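Local coordinates for major capsid protein (Faustovirus, PDB 5J7O) that builds the capsid shell of a large double-stranded DNA virus as a trimeric double jelly-roll protein, at residues N476-S490 against F503-V517. Numbering follows the deposited sequence.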
ATOM      1  N   ASN B 476      22.955   4.711   5.185  1.00 46.50           N
ATOM      2  CA  ASN B 476      21.978   5.077   6.203  1.00 43.88           C
ATOM      3  C   ASN B 476      21.955   6.591   6.366  1.00 42.09           C
ATOM      4  O   ASN B 476      22.964   7.195   6.744  1.00 43.35           O
ATOM      5  CB  ASN B 476      22.300   4.389   7.528  1.00 43.80           C
ATOM      6  CG  ASN B 476      22.406   2.883   7.385  1.00 43.96           C
ATOM      7  OD1 ASN B 476      21.404   2.197   7.184  1.00 43.03           O
ATOM      8  ND2 ASN B 476      23.623   2.362   7.484  1.00 43.87           N
ATOM      9  N   GLU B 477      20.801   7.193   6.089  1.00 39.76           N
ATOM     10  CA  GLU B 477      20.634   8.638   6.170  1.00 39.27           C
ATOM     11  C   GLU B 477      19.727   8.992   7.336  1.00 37.93           C
ATOM     12  O   GLU B 477      18.541   8.625   7.326  1.00 35.02           O
ATOM     13  CB  GLU B 477      20.060   9.186   4.866  1.00 39.59           C
ATOM     14  CG  GLU B 477      19.686  10.658   4.925  1.00 40.85           C
ATOM     15  CD  GLU B 477      20.894  11.577   4.932  1.00 43.10           C
ATOM     16  OE1 GLU B 477      22.037  11.078   4.860  1.00 43.16           O
ATOM     17  OE2 GLU B 477      20.696  12.806   5.005  1.00 45.19           O
ATOM     18  N   PRO B 478      20.226   9.695   8.351  1.00 40.03           N
ATOM     19  CA  PRO B 478      19.371  10.053   9.487  1.00 38.94           C
ATOM     20  C   PRO B 478      18.362  11.134   9.121  1.00 38.78           C
ATOM     21  O   PRO B 478      18.651  12.043   8.338  1.00 39.93           O
ATOM     22  CB  PRO B 478      20.367  10.561  10.539  1.00 40.01           C
ATOM     23  CG  PRO B 478      21.711  10.069  10.084  1.00 40.97           C
ATOM     24  CD  PRO B 478      21.636  10.034   8.592  1.00 41.17           C
ATOM     25  N   VAL B 479      17.169  11.017   9.696  1.00 38.32           N
ATOM     26  CA  VAL B 479      16.146  12.056   9.647  1.00 37.75           C
ATOM     27  C   VAL B 479      15.768  12.377  11.086  1.00 38.33           C
ATOM     28  O   VAL B 479      15.378  11.479  11.842  1.00 35.44           O
ATOM     29  CB  VAL B 479      14.915  11.622   8.836  1.00 35.44           C
ATOM     30  CG1 VAL B 479      13.820  12.674   8.934  1.00 34.01           C
ATOM     31  CG2 VAL B 479      15.294  11.381   7.384  1.00 34.95           C
ATOM     32  N   TYR B 480      15.890  13.645  11.465  1.00 40.00           N
ATOM     33  CA  TYR B 480      15.744  14.069  12.851  1.00 40.19           C
ATOM     34  C   TYR B 480      14.414  14.778  13.062  1.00 40.71           C
ATOM     35  O   TYR B 480      14.088  15.727  12.341  1.00 41.98           O
ATOM     36  CB  TYR B 480      16.888  14.998  13.263  1.00 40.54           C
ATOM     37  CG  TYR B 480      18.240  14.331  13.360  1.00 41.44           C
ATOM     38  CD1 TYR B 480      18.575  13.556  14.462  1.00 41.06           C
ATOM     39  CD2 TYR B 480      19.189  14.495  12.359  1.00 41.84           C
ATOM     40  CE1 TYR B 480      19.814  12.951  14.559  1.00 41.58           C
ATOM     41  CE2 TYR B 480      20.431  13.894  12.448  1.00 41.03           C
ATOM     42  CZ  TYR B 480      20.737  13.123  13.549  1.00 41.30           C
ATOM     43  OH  TYR B 480      21.972  12.523  13.642  1.00 40.40           O
ATOM     44  N   ASP B 481      13.653  14.315  14.051  1.00 40.04           N
ATOM     45  CA  ASP B 481      12.542  15.080  14.602  1.00 41.93           C
ATOM     46  C   ASP B 481      13.076  15.903  15.768  1.00 42.24           C
ATOM     47  O   ASP B 481      13.532  15.342  16.770  1.00 43.09           O
ATOM     48  CB  ASP B 481      11.408  14.163  15.062  1.00 45.51           C
ATOM     49  CG  ASP B 481      10.722  13.457  13.908  1.00 49.07           C
ATOM     50  OD1 ASP B 481      10.898  13.891  12.749  1.00 50.56           O
ATOM     51  OD2 ASP B 481       9.998  12.472  14.162  1.00 49.11           O
ATOM     52  N   VAL B 482      13.030  17.225  15.634  1.00 40.71           N
ATOM     53  CA  VAL B 482      13.675  18.136  16.573  1.00 37.40           C
ATOM     54  C   VAL B 482      12.607  18.964  17.273  1.00 35.11           C
ATOM     55  O   VAL B 482      11.744  19.557  16.616  1.00 35.03           O
ATOM     56  CB  VAL B 482      14.694  19.049  15.866  1.00 37.34           C
ATOM     57  CG1 VAL B 482      15.539  19.794  16.889  1.00 38.07           C
ATOM     58  CG2 VAL B 482      15.568  18.240  14.920  1.00 36.87           C
ATOM     59  N   SER B 483      12.674  19.007  18.600  1.00 34.48           N
ATOM     60  CA  SER B 483      11.811  19.860  19.406  1.00 36.18           C
ATOM     61  C   SER B 483      12.570  21.134  19.752  1.00 33.48           C
ATOM     62  O   SER B 483      13.582  21.085  20.460  1.00 32.60           O
ATOM     63  CB  SER B 483      11.357  19.143  20.678  1.00 39.21           C
ATOM     64  OG  SER B 483      10.530  18.032  20.376  1.00 42.70           O
ATOM     65  N   GLN B 484      12.090  22.265  19.245  1.00 34.22           N
ATOM     66  CA  GLN B 484      12.680  23.566  19.529  1.00 34.63           C
ATOM     67  C   GLN B 484      11.841  24.295  20.570  1.00 35.16           C
ATOM     68  O   GLN B 484      10.609  24.294  20.501  1.00 34.87           O
ATOM     69  CB  GLN B 484      12.783  24.410  18.256  1.00 34.48           C
ATOM     70  CG  GLN B 484      13.241  25.845  18.486  1.00 37.41           C
ATOM     71  CD  GLN B 484      14.733  25.956  18.736  1.00 39.89           C
ATOM     72  OE1 GLN B 484      15.543  25.563  17.898  1.00 40.35           O
ATOM     73  NE2 GLN B 484      15.103  26.497  19.891  1.00 41.46           N
ATOM     74  N   SER B 485      12.515  24.913  21.537  1.00 35.91           N
ATOM     75  CA  SER B 485      11.840  25.677  22.573  1.00 37.76           C
ATOM     76  C   SER B 485      12.585  26.980  22.807  1.00 36.28           C
ATOM     77  O   SER B 485      13.794  27.074  22.580  1.00 34.92           O
ATOM     78  CB  SER B 485      11.747  24.894  23.889  1.00 43.03           C
ATOM     79  OG  SER B 485      13.000  24.846  24.549  1.00 48.90           O
ATOM     80  N   TYR B 486      11.844  27.986  23.261  1.00 34.49           N
ATOM     81  CA  TYR B 486      12.413  29.260  23.667  1.00 33.66           C
ATOM     82  C   TYR B 486      11.800  29.672  24.996  1.00 34.99           C
ATOM     83  O   TYR B 486      10.669  29.300  25.319  1.00 34.86           O
ATOM     84  CB  TYR B 486      12.175  30.354  22.617  1.00 32.40           C
ATOM     85  CG  TYR B 486      12.713  30.014  21.248  1.00 30.51           C
ATOM     86  CD1 TYR B 486      14.055  30.193  20.942  1.00 31.74           C
ATOM     87  CD2 TYR B 486      11.876  29.515  20.259  1.00 29.57           C
ATOM     88  CE1 TYR B 486      14.550  29.882  19.689  1.00 33.02           C
ATOM     89  CE2 TYR B 486      12.361  29.201  19.005  1.00 30.79           C
ATOM     90  CZ  TYR B 486      13.698  29.385  18.726  1.00 32.66           C
ATOM     91  OH  TYR B 486      14.182  29.073  17.475  1.00 32.39           O
ATOM     92  N   ALA B 487      12.563  30.441  25.769  1.00 29.86           N
ATOM     93  CA  ALA B 487      12.100  30.925  27.058  1.00 37.85           C
ATOM     94  C   ALA B 487      12.811  32.229  27.383  1.00 36.93           C
ATOM     95  O   ALA B 487      14.021  32.353  27.176  1.00 35.84           O
ATOM     96  CB  ALA B 487      12.340  29.895  28.169  1.00 39.13           C
ATOM     97  N   ARG B 488      12.049  33.197  27.884  1.00 39.13           N
ATOM     98  CA  ARG B 488      12.568  34.500  28.268  1.00 42.29           C
ATOM     99  C   ARG B 488      12.023  34.874  29.639  1.00 44.42           C
ATOM    100  O   ARG B 488      10.836  34.678  29.917  1.00 47.36           O
ATOM    101  CB  ARG B 488      12.190  35.577  27.242  1.00 43.09           C
ATOM    102  CG  ARG B 488      13.145  35.718  26.065  1.00 45.91           C
ATOM    103  CD  ARG B 488      12.707  36.883  25.189  1.00 50.25           C
ATOM    104  NE  ARG B 488      13.768  37.410  24.335  1.00 53.61           N
ATOM    105  CZ  ARG B 488      14.739  38.211  24.760  1.00 57.22           C
ATOM    106  NH1 ARG B 488      14.803  38.558  26.036  1.00 59.22           N
ATOM    107  NH2 ARG B 488      15.658  38.655  23.912  1.00 58.00           N
ATOM    108  N   VAL B 489      12.894  35.409  30.492  1.00 41.13           N
ATOM    109  CA  VAL B 489      12.538  35.770  31.861  1.00 42.40           C
ATOM    110  C   VAL B 489      13.260  37.059  32.234  1.00 43.99           C
ATOM    111  O   VAL B 489      14.439  37.242  31.907  1.00 44.82           O
ATOM    112  CB  VAL B 489      12.886  34.640  32.857  1.00 42.51           C
ATOM    113  CG1 VAL B 489      12.801  35.137  34.294  1.00 44.65           C
ATOM    114  CG2 VAL B 489      11.966  33.441  32.664  1.00 41.12           C
ATOM    115  N   SER B 490      12.546  37.958  32.909  1.00 44.38           N
ATOM    116  CA  SER B 490      13.135  39.166  33.471  1.00 45.63           C
ATOM    117  C   SER B 490      13.559  38.905  34.911  1.00 45.24           C
ATOM    118  O   SER B 490      12.754  38.443  35.726  1.00 44.17           O
ATOM    119  CB  SER B 490      12.140  40.327  33.416  1.00 45.55           C
ATOM    120  OG  SER B 490      12.470  41.325  34.367  1.00 47.99           O
ATOM    121  N   PHE B 503      16.663  40.890  30.631  1.00 40.55           N
ATOM    122  CA  PHE B 503      15.686  40.090  29.893  1.00 41.44           C
ATOM    123  C   PHE B 503      16.428  38.904  29.282  1.00 41.68           C
ATOM    124  O   PHE B 503      16.854  38.918  28.125  1.00 42.81           O
ATOM    125  CB  PHE B 503      15.000  40.949  28.836  1.00 42.13           C
ATOM    126  CG  PHE B 503      13.716  40.377  28.312  1.00 34.23           C
ATOM    127  CD1 PHE B 503      13.104  39.298  28.929  1.00 33.83           C
ATOM    128  CD2 PHE B 503      13.124  40.922  27.184  1.00 34.23           C
ATOM    129  CE1 PHE B 503      11.923  38.779  28.428  1.00 41.21           C
ATOM    130  CE2 PHE B 503      11.950  40.404  26.679  1.00 38.16           C
ATOM    131  CZ  PHE B 503      11.348  39.334  27.300  1.00 38.46           C
ATOM    132  N   LYS B 504      16.581  37.853  30.083  1.00 40.34           N
ATOM    133  CA  LYS B 504      17.428  36.734  29.700  1.00 39.13           C
ATOM    134  C   LYS B 504      16.766  35.882  28.623  1.00 36.20           C
ATOM    135  O   LYS B 504      15.539  35.838  28.496  1.00 35.75           O
ATOM    136  CB  LYS B 504      17.750  35.871  30.919  1.00 39.20           C
ATOM    137  CG  LYS B 504      18.324  36.639  32.099  1.00 41.01           C
ATOM    138  CD  LYS B 504      19.603  37.367  31.726  1.00 41.34           C
ATOM    139  CE  LYS B 504      20.225  38.024  32.947  1.00 42.77           C
ATOM    140  NZ  LYS B 504      21.496  38.731  32.629  1.00 44.15           N
ATOM    141  N   GLN B 505      17.603  35.192  27.849  1.00 35.52           N
ATOM    142  CA  GLN B 505      17.155  34.311  26.781  1.00 36.17           C
ATOM    143  C   GLN B 505      17.588  32.880  27.063  1.00 36.12           C
ATOM    144  O   GLN B 505      18.660  32.635  27.626  1.00 38.40           O
ATOM    145  CB  GLN B 505      17.716  34.741  25.422  1.00 36.38           C
ATOM    146  CG  GLN B 505      17.445  36.182  25.053  1.00 38.84           C
ATOM    147  CD  GLN B 505      18.161  36.598  23.785  1.00 41.77           C
ATOM    148  OE1 GLN B 505      17.933  36.034  22.714  1.00 42.94           O
ATOM    149  NE2 GLN B 505      19.041  37.585  23.901  1.00 44.05           N
ATOM    150  N   SER B 506      16.748  31.935  26.651  1.00 35.92           N
ATOM    151  CA  SER B 506      17.071  30.520  26.757  1.00 36.45           C
ATOM    152  C   SER B 506      16.388  29.779  25.618  1.00 35.69           C
ATOM    153  O   SER B 506      15.283  30.134  25.202  1.00 36.66           O
ATOM    154  CB  SER B 506      16.645  29.940  28.111  1.00 38.34           C
ATOM    155  OG  SER B 506      17.164  28.634  28.283  1.00 38.19           O
ATOM    156  N   ALA B 507      17.062  28.749  25.113  1.00 35.14           N
ATOM    157  CA  ALA B 507      16.548  27.974  23.995  1.00 34.92           C
ATOM    158  C   ALA B 507      17.121  26.568  24.060  1.00 36.84           C
ATOM    159  O   ALA B 507      18.248  26.363  24.518  1.00 36.24           O
ATOM    160  CB  ALA B 507      16.892  28.626  22.650  1.00 32.44           C
ATOM    161  N   SER B 508      16.334  25.598  23.597  1.00 37.90           N
ATOM    162  CA  SER B 508      16.766  24.210  23.601  1.00 36.34           C
ATOM    163  C   SER B 508      16.292  23.505  22.338  1.00 35.11           C
ATOM    164  O   SER B 508      15.178  23.741  21.863  1.00 34.04           O
ATOM    165  CB  SER B 508      16.248  23.462  24.839  1.00 35.74           C
ATOM    166  OG  SER B 508      14.834  23.369  24.832  1.00 34.43           O
ATOM    167  N   GLN B 509      17.160  22.651  21.798  1.00 37.14           N
ATOM    168  CA  GLN B 509      16.814  21.697  20.752  1.00 38.28           C
ATOM    169  C   GLN B 509      17.052  20.301  21.304  1.00 36.13           C
ATOM    170  O   GLN B 509      18.188  19.955  21.645  1.00 35.29           O
ATOM    171  CB  GLN B 509      17.653  21.905  19.490  1.00 40.94           C
ATOM    172  CG  GLN B 509      17.443  23.215  18.771  1.00 42.71           C
ATOM    173  CD  GLN B 509      18.168  23.252  17.439  1.00 45.33           C
ATOM    174  OE1 GLN B 509      19.286  22.751  17.314  1.00 42.93           O
ATOM    175  NE2 GLN B 509      17.527  23.834  16.432  1.00 50.31           N
ATOM    176  N   VAL B 510      15.992  19.505  21.396  1.00 34.16           N
ATOM    177  CA  VAL B 510      16.081  18.135  21.888  1.00 33.89           C
ATOM    178  C   VAL B 510      15.604  17.200  20.788  1.00 36.06           C
ATOM    179  O   VAL B 510      14.540  17.421  20.197  1.00 37.52           O
ATOM    180  CB  VAL B 510      15.257  17.935  23.172  1.00 32.97           C
ATOM    181  CG1 VAL B 510      15.353  16.489  23.641  1.00 32.11           C
ATOM    182  CG2 VAL B 510      15.732  18.881  24.262  1.00 33.27           C
ATOM    183  N   MET B 511      16.393  16.165  20.510  1.00 34.96           N
ATOM    184  CA  MET B 511      15.976  15.142  19.561  1.00 34.15           C
ATOM    185  C   MET B 511      14.732  14.432  20.078  1.00 33.69           C
ATOM    186  O   MET B 511      14.767  13.786  21.130  1.00 34.18           O
ATOM    187  CB  MET B 511      17.103  14.136  19.333  1.00 35.05           C
ATOM    188  CG  MET B 511      16.703  12.975  18.433  1.00 38.55           C
ATOM    189  SD  MET B 511      17.710  11.497  18.667  1.00 41.91           S
ATOM    190  CE  MET B 511      19.284  12.045  18.020  1.00 40.75           C
ATOM    191  N   GLN B 512      13.628  14.565  19.343  1.00 34.49           N
ATOM    192  CA  GLN B 512      12.401  13.882  19.733  1.00 36.76           C
ATOM    193  C   GLN B 512      12.373  12.453  19.207  1.00 41.14           C
ATOM    194  O   GLN B 512      11.939  11.537  19.913  1.00 43.37           O
ATOM    195  CB  GLN B 512      11.187  14.661  19.230  1.00 38.70           C
ATOM    196  CG  GLN B 512       9.857  14.161  19.771  1.00 41.33           C
ATOM    197  CD  GLN B 512       8.671  14.901  19.182  1.00 44.27           C
ATOM    198  OE1 GLN B 512       8.646  15.209  17.990  1.00 45.79           O
ATOM    199  NE2 GLN B 512       7.682  15.192  20.018  1.00 44.64           N
ATOM    200  N   ASN B 513      12.848  12.246  17.980  1.00 43.97           N
ATOM    201  CA  ASN B 513      12.960  10.918  17.396  1.00 44.60           C
ATOM    202  C   ASN B 513      13.896  11.009  16.199  1.00 45.69           C
ATOM    203  O   ASN B 513      14.206  12.097  15.710  1.00 44.82           O
ATOM    204  CB  ASN B 513      11.591  10.366  16.984  1.00 43.52           C
ATOM    205  CG  ASN B 513      11.593   8.857  16.831  1.00 43.81           C
ATOM    206  OD1 ASN B 513      12.648   8.220  16.858  1.00 42.26           O
ATOM    207  ND2 ASN B 513      10.410   8.277  16.664  1.00 45.03           N
ATOM    208  N   GLN B 514      14.342   9.844  15.734  1.00 46.27           N
ATOM    209  CA  GLN B 514      15.243   9.765  14.592  1.00 46.16           C
ATOM    210  C   GLN B 514      14.875   8.561  13.739  1.00 44.77           C
ATOM    211  O   GLN B 514      14.706   7.457  14.264  1.00 45.07           O
ATOM    212  CB  GLN B 514      16.704   9.663  15.042  1.00 47.98           C
ATOM    213  CG  GLN B 514      17.696   9.503  13.897  1.00 50.78           C
ATOM    214  CD  GLN B 514      19.134   9.411  14.372  1.00 53.38           C
ATOM    215  OE1 GLN B 514      20.050   9.196  13.578  1.00 52.77           O
ATOM    216  NE2 GLN B 514      19.338   9.577  15.675  1.00 54.94           N
ATOM    217  N   TYR B 515      14.752   8.779  12.432  1.00 43.15           N
ATOM    218  CA  TYR B 515      14.503   7.717  11.469  1.00 42.30           C
ATOM    219  C   TYR B 515      15.771   7.430  10.676  1.00 42.12           C
ATOM    220  O   TYR B 515      16.619   8.308  10.490  1.00 43.06           O
ATOM    221  CB  TYR B 515      13.378   8.092  10.493  1.00 42.71           C
ATOM    222  CG  TYR B 515      12.039   8.409  11.124  1.00 44.70           C
ATOM    223  CD1 TYR B 515      11.738   9.696  11.550  1.00 44.64           C
ATOM    224  CD2 TYR B 515      11.064   7.428  11.263  1.00 47.23           C
ATOM    225  CE1 TYR B 515      10.511   9.993  12.115  1.00 45.73           C
ATOM    226  CE2 TYR B 515       9.834   7.717  11.828  1.00 47.38           C
ATOM    227  CZ  TYR B 515       9.563   9.001  12.252  1.00 47.54           C
ATOM    228  OH  TYR B 515       8.341   9.293  12.813  1.00 49.50           O
ATOM    229  N   ILE B 516      15.892   6.192  10.203  1.00 40.03           N
ATOM    230  CA  ILE B 516      16.966   5.787   9.302  1.00 37.66           C
ATOM    231  C   ILE B 516      16.348   5.502   7.939  1.00 35.45           C
ATOM    232  O   ILE B 516      15.481   4.629   7.813  1.00 34.71           O
ATOM    233  CB  ILE B 516      17.725   4.558   9.825  1.00 37.52           C
ATOM    234  CG1 ILE B 516      18.612   4.936  11.012  1.00 36.26           C
ATOM    235  CG2 ILE B 516      18.565   3.943   8.714  1.00 37.28           C
ATOM    236  CD1 ILE B 516      19.789   5.811  10.637  1.00 38.49           C
ATOM    237  N   VAL B 517      16.789   6.239   6.927  1.00 35.70           N
ATOM    238  CA  VAL B 517      16.327   6.054   5.554  1.00 34.91           C
ATOM    239  C   VAL B 517      17.327   5.150   4.841  1.00 33.22           C
ATOM    240  O   VAL B 517      18.502   5.528   4.713  1.00 32.21           O
ATOM    241  CB  VAL B 517      16.181   7.393   4.818  1.00 36.90           C
ATOM    242  CG1 VAL B 517      15.800   7.157   3.365  1.00 37.36           C
ATOM    243  CG2 VAL B 517      15.145   8.264   5.504  1.00 37.04           C
TER
HETATM  244  O   HOH W   1       8.835  12.335  16.822  1.00 41.81           O
HETATM  245  O   HOH W   2      13.797  21.522  23.202  1.00 29.35           O
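A long antiparallel beta hairpin, Asn476-Ser490 against Phe503-Val517, projects from the double jelly-roll body and is broken once by a classic beta bulge, where Gln512 and Asn513 both face Asp481. Asp481 O accepts from Gln512 N at 2.7 Å and, weakly, from Asn513 N, which shifts the register by one residue. On the face of Asp481, its OD2 lies 3.3 Å from Tyr515 CE1 at the ring edge, with carboxylate and ring planes 71° apart, and a water donates to both this oxygen and Gln512 OE1. Near the loop that joins the strands, on the other face, Arg488 lies over the Phe503 ring: CZ stands 4.1 Å from the ring centroid, a cation-pi contact, and CD adds a CH-pi contact. Its chain runs extended from CG to NE, carrying the guanidinium over the ring, where NH1 also makes a weak bond to Phe503 O; Gln505 CG covers one guanidinium face. Farther along this face Gln509 NE2 donates to Gln484 OE1 at 3.0 Å, nearly in line with the acceptor's C=O, the two amide planes 46° apart. Gln484, bent at chi2 (77°), turns its NE2 back to Ser485 O, which Ser508 N reaches from the opposite face of that carbonyl. Across the bulge, the Tyr480 ring has the Gln514 side chain alongside and Met511 CE at its edge, 3.6 Å from Tyr480 CE1. Strand 364-375 extends the sheet beside 503-517, while Gln512 hydrogen-bonds to Gln512 of both neighbouring subunits and Lys504 forms a salt bridge with Asp493 of a neighbouring subunit. Polar side chains thus serve both contacts: the Gln484-Gln509 bond ties the two strands, while Gln512 and Lys504 reach the neighbouring subunits.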